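Local coordinates for protein Poly(A) ribonuclease pop2 (Schizosaccharomyces pombe, PDB 2P51) that removes poly(A) tails from mRNA as the 3'-exoribonuclease catalytic subunit of the CCR4-NOT deadenylase complex, using divalent metal ions, at residues Phe110-Leu114 against Gln115-Tyr119. Numbering follows the deposited sequence.
Sequences FTFNL and QDDMY
Asp-117 lays its CB over one face of the Phe-112 ring, 4.2 Å from the ring centroid and 22° off the normal, a CH-pi contact. The carboxylate bends back toward the preceding chain, where OD2 accepts a hydrogen bond from Asn-113 N (2.9 Å), reached on its anti side and out of the carboxylate plane. Its other oxygen makes a salt bridge with Lys-84, so an aspartate serves here both as a backbone acceptor and as a charge partner. In return, Asp-117 N donates to Asn-113 O at 2.9 Å, nearly in line with the carbonyl. Asn-113 suits the turn because its short side chain carries both an acceptor for two backbone N-H groups and an NH2 for a water: OD1 accepts Asp-116 N (2.9 Å), which approaches from above the amide plane, and more weakly Gln-115 N (2.8 Å). The weak Gln-115 bond closes an Asx turn, while Asp-117 N on Asn-113 O closes an alpha-turn about the same residues, in the loop that leads from sheet strand 105-109 to helix 121-129 of the DEDD nuclease fold. The Asn-113 amide and the Asp-116 carboxylate are stacked with planes 5° apart. The water accepts from Asn-113 ND2 and, weakly, from Gln-115 NE2, which also donates to Gln-138.

Tyr-119 folds back to Leu-114, its CG between the backbone N and the carbonyl carbon (chi1 46°), and OH donates in plane to a lone pair of Leu-114 O at 2.8 Å. Tyr-119 CD2 lies at the edge of the Phe-112 ring, 3.9 Å from Phe-112 CE2, while Leu-114 CD2 meets Tyr-119 CE2 at 4.0 Å. An apolar ring tipped by a hydroxyl thus suits both neighbours; a serine here would probably deprive that carbonyl of its donor and open a gap beside Phe-112 and Leu-114.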
loop_
_atom_site.group_PDB
_atom_site.type_symbol
_atom_site.label_atom_id
_atom_site.label_comp_id
_atom_site.label_asym_id
_atom_site.label_seq_id
_atom_site.Cartn_x
_atom_site.Cartn_y
_atom_site.Cartn_z
ATOM N N PHE A 110 -3.477 -12.587 -0.649
ATOM C CA PHE A 110 -2.450 -13.368 -1.338
ATOM C C PHE A 110 -2.155 -14.692 -0.648
ATOM O O PHE A 110 -2.355 -14.885 0.559
ATOM C CB PHE A 110 -1.154 -12.544 -1.431
ATOM C CG PHE A 110 -1.377 -11.404 -2.418
ATOM C CD1 PHE A 110 -1.196 -11.600 -3.779
ATOM C CD2 PHE A 110 -1.813 -10.160 -1.998
ATOM C CE1 PHE A 110 -1.396 -10.573 -4.692
ATOM C CE2 PHE A 110 -1.993 -9.110 -2.879
ATOM C CZ PHE A 110 -1.810 -9.342 -4.249
ATOM N N THR A 111 -1.641 -15.612 -1.455
ATOM C CA THR A 111 -1.337 -16.975 -0.982
ATOM C C THR A 111 -0.324 -16.951 0.161
ATOM O O THR A 111 0.667 -16.208 0.160
ATOM C CB THR A 111 -0.817 -17.803 -2.162
ATOM O OG1 THR A 111 -0.772 -19.177 -1.750
ATOM C CG2 THR A 111 0.594 -17.366 -2.543
ATOM N N PHE A 112 -0.537 -17.777 1.189
ATOM C CA PHE A 112 0.371 -17.797 2.351
ATOM C C PHE A 112 0.149 -19.131 3.033
ATOM O O PHE A 112 -0.987 -19.667 2.971
ATOM C CB PHE A 112 0.029 -16.606 3.265
ATOM C CG PHE A 112 1.179 -16.309 4.194
ATOM C CD1 PHE A 112 2.221 -15.499 3.737
ATOM C CD2 PHE A 112 1.233 -16.829 5.492
ATOM C CE1 PHE A 112 3.313 -15.225 4.564
ATOM C CE2 PHE A 112 2.324 -16.549 6.290
ATOM C CZ PHE A 112 3.365 -15.760 5.828
ATOM N N ASN A 113 1.162 -19.699 3.675
ATOM C CA ASN A 113 1.135 -21.034 4.232
ATOM C C ASN A 113 1.818 -20.966 5.606
ATOM O O ASN A 113 3.025 -20.782 5.691
ATOM C CB ASN A 113 1.796 -22.023 3.284
ATOM C CG ASN A 113 1.620 -23.432 3.815
ATOM O OD1 ASN A 113 1.997 -23.679 4.957
ATOM N ND2 ASN A 113 1.076 -24.310 2.955
ATOM N N LEU A 114 1.031 -21.086 6.683
ATOM C CA LEU A 114 1.582 -20.932 8.020
ATOM C C LEU A 114 2.561 -22.038 8.377
ATOM O O LEU A 114 3.411 -21.919 9.250
ATOM C CB LEU A 114 0.469 -20.900 9.102
ATOM C CG LEU A 114 -0.357 -19.586 9.068
ATOM C CD1 LEU A 114 -1.492 -19.669 10.085
ATOM C CD2 LEU A 114 0.524 -18.347 9.287
ATOM N N GLN A 115 2.422 -23.177 7.704
ATOM C CA GLN A 115 3.341 -24.277 8.034
ATOM C C GLN A 115 4.668 -24.095 7.312
ATOM O O GLN A 115 5.731 -24.466 7.809
ATOM C CB GLN A 115 2.608 -25.587 7.666
ATOM C CG GLN A 115 1.371 -25.883 8.492
ATOM C CD GLN A 115 0.105 -25.152 8.088
ATOM O OE1 GLN A 115 -0.606 -24.634 8.973
ATOM N NE2 GLN A 115 -0.251 -25.063 6.800
ATOM N N ASP A 116 4.698 -23.544 6.092
ATOM C CA ASP A 116 5.884 -23.544 5.267
ATOM C C ASP A 116 6.618 -22.209 5.185
ATOM O O ASP A 116 7.840 -22.184 4.910
ATOM C CB ASP A 116 5.536 -23.901 3.799
ATOM C CG ASP A 116 4.949 -25.258 3.535
ATOM O OD1 ASP A 116 5.004 -26.111 4.454
ATOM O OD2 ASP A 116 4.426 -25.527 2.409
ATOM N N ASP A 117 5.891 -21.104 5.359
ATOM C CA ASP A 117 6.406 -19.777 5.051
ATOM C C ASP A 117 7.034 -19.142 6.283
ATOM O O ASP A 117 6.691 -19.511 7.397
ATOM C CB ASP A 117 5.293 -18.846 4.541
ATOM C CG ASP A 117 4.949 -19.199 3.103
ATOM O OD1 ASP A 117 5.820 -19.709 2.361
ATOM O OD2 ASP A 117 3.788 -18.993 2.693
ATOM N N MET A 118 7.950 -18.212 6.015
ATOM C CA MET A 118 8.618 -17.495 7.094
ATOM C C MET A 118 7.809 -16.314 7.581
ATOM O O MET A 118 7.098 -15.689 6.770
ATOM C CB MET A 118 9.970 -16.985 6.582
ATOM C CG MET A 118 10.862 -18.095 6.073
ATOM S SD MET A 118 12.476 -17.522 5.515
ATOM C CE MET A 118 12.017 -16.784 3.933
ATOM N N TYR A 119 7.917 -15.928 8.844
ATOM C CA TYR A 119 7.118 -14.787 9.334
ATOM C C TYR A 119 7.487 -14.457 10.757
ATOM O O TYR A 119 8.016 -15.354 11.454
ATOM C CB TYR A 119 5.629 -15.086 9.336
ATOM C CG TYR A 119 5.175 -16.424 9.903
ATOM C CD1 TYR A 119 5.009 -16.657 11.258
ATOM C CD2 TYR A 119 4.892 -17.482 9.037
ATOM C CE1 TYR A 119 4.576 -17.903 11.711
ATOM C CE2 TYR A 119 4.461 -18.711 9.455
ATOM C CZ TYR A 119 4.318 -18.912 10.814
ATOM O OH TYR A 119 3.891 -20.112 11.311
HETATM O O HOH W 1 0.738 -27.024 4.228
#